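Local coordinates for UDP-galactopyranose mutase (Deinococcus radiodurans, PDB 3HDQ) that catalyses the interconversion of UDP-galactopyranose and UDP-galactofuranose with the aid of a bound FAD cofactor, at the interface of chains A and B. Sequence-based numbering; all coordinates share one arbitrary frame. Chains: chain A/B, UDP-galactopyranose mutase.

The interface of chains A and B. Residues chain A 240-241, 245; chain B 27, 54, 233, 236.
B:Lys236 reaches across the dimer contact and sets its ammonium group against the carboxylate of A:Glu245, the two side chains crossing at about a right angle. A salt bridge runs from B:Lys236 NZ to A:Glu245 OE2 at 2.8 Å; OE2 is met on its syn side, with the nitrogen tilted out of the carboxylate plane. OE1 of the same carboxylate receives at most a weak bond from NZ. B:Arg54 approaches OE2 from the anti side and forms a second salt bridge, also a fairly straight hydrogen bond, its NH2 lying 2.9 Å from A:Glu245 OE2 with an angle of 159° at the hydrogen. The carboxylate oxygen lies almost in the guanidinium plane, so the arginine presents its edge, while the two flat groups are turned 52° from each other. Both cationic groups come from the same face of the carboxylate, and this paired grip is likely to stabilise its negative charge.

Two backbone carbonyls hold the ammonium group as well. B:Lys236 NZ donates to A:Asn240 O at 2.9 Å, meeting the carbonyl oxygen almost head-on, and to B:Pro233 O of its own chain at 2.8 Å. The lysine chain bends at chi2 (-55°) and then runs extended, which carries its methylenes past A:Thr241: CD of B:Lys236 lies 4.0 Å from CB of A:Thr241. An alanine in place of B:Lys236 would probably leave the carbonyl of A:Asn240 without this donor and A:Glu245 with B:Arg54 as its remaining cationic partner here.

In the fold, B:Lys236 belongs to strand 235-239, whereas A:Asn240 and A:Thr241 follow the equivalent strand of the other chain and A:Glu245 ends the 3-10 helix 243-245. The beginning of the strand in chain B thus meets the loop that follows it, and the short 3-10 helix, in chain A. Two-fold symmetry repeats the patch with the chains exchanged, although this deposited dimer may not be the biological one.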
loop_
_atom_site.group_PDB
_atom_site.type_symbol
_atom_site.label_atom_id
_atom_site.label_comp_id
_atom_site.label_asym_id
_atom_site.label_seq_id
_atom_site.Cartn_x
_atom_site.Cartn_y
_atom_site.Cartn_z
ATOM N N ASN A 240 -1.692 11.871 4.412
ATOM C CA ASN A 240 -0.914 12.556 5.426
ATOM C C ASN A 240 -1.341 14.021 5.560
ATOM O O ASN A 240 -0.525 14.897 5.853
ATOM C CB ASN A 240 0.579 12.461 5.105
ATOM C CG ASN A 240 1.436 12.513 6.355
ATOM O OD1 ASN A 240 1.045 11.989 7.398
ATOM N ND2 ASN A 240 2.604 13.151 6.261
ATOM N N THR A 241 -2.631 14.272 5.357
ATOM C CA THR A 241 -3.137 15.638 5.232
ATOM C C THR A 241 -4.451 15.914 5.979
ATOM O O THR A 241 -5.509 15.445 5.588
ATOM C CB THR A 241 -3.322 16.000 3.749
ATOM O OG1 THR A 241 -2.087 15.800 3.044
ATOM C CG2 THR A 241 -3.777 17.442 3.599
ATOM N N GLU A 245 -5.164 21.758 7.003
ATOM C CA GLU A 245 -3.889 22.245 6.475
ATOM C C GLU A 245 -4.024 22.712 5.023
ATOM O O GLU A 245 -3.097 23.297 4.471
ATOM C CB GLU A 245 -2.797 21.181 6.579
ATOM C CG GLU A 245 -2.596 20.604 7.975
ATOM C CD GLU A 245 -1.608 19.451 7.982
ATOM O OE1 GLU A 245 -2.042 18.281 8.020
ATOM O OE2 GLU A 245 -0.393 19.715 7.918
ATOM N N SER B 27 -1.720 26.738 7.645
ATOM C CA SER B 27 -0.792 26.912 6.528
ATOM C C SER B 27 -1.476 27.613 5.353
ATOM O O SER B 27 -2.691 27.475 5.156
ATOM C CB SER B 27 -0.217 25.560 6.085
ATOM O OG SER B 27 0.631 25.702 4.954
ATOM N N ARG B 54 7.798 23.294 3.943
ATOM C CA ARG B 54 6.512 22.679 3.606
ATOM C C ARG B 54 6.565 22.129 2.185
ATOM O O ARG B 54 6.774 22.874 1.221
ATOM C CB ARG B 54 5.355 23.674 3.731
ATOM C CG ARG B 54 5.141 24.262 5.117
ATOM C CD ARG B 54 4.684 23.212 6.144
ATOM N NE ARG B 54 3.274 22.827 6.024
ATOM C CZ ARG B 54 2.671 21.957 6.834
ATOM N NH1 ARG B 54 3.354 21.387 7.821
ATOM N NH2 ARG B 54 1.389 21.656 6.659
ATOM N N PRO B 233 5.438 15.344 8.962
ATOM C CA PRO B 233 4.238 16.190 8.926
ATOM C C PRO B 233 4.334 17.276 7.862
ATOM O O PRO B 233 3.301 17.754 7.382
ATOM C CB PRO B 233 4.224 16.851 10.314
ATOM C CG PRO B 233 5.073 15.984 11.171
ATOM C CD PRO B 233 6.115 15.399 10.270
ATOM N N LYS B 236 3.046 16.516 2.343
ATOM C CA LYS B 236 1.731 16.082 1.921
ATOM C C LYS B 236 1.892 15.366 0.599
ATOM O O LYS B 236 2.627 15.825 -0.282
ATOM C CB LYS B 236 0.777 17.270 1.773
ATOM C CG LYS B 236 0.747 18.179 2.990
ATOM C CD LYS B 236 0.415 17.406 4.250
ATOM C CE LYS B 236 0.665 18.230 5.492
ATOM N NZ LYS B 236 0.592 17.385 6.722
#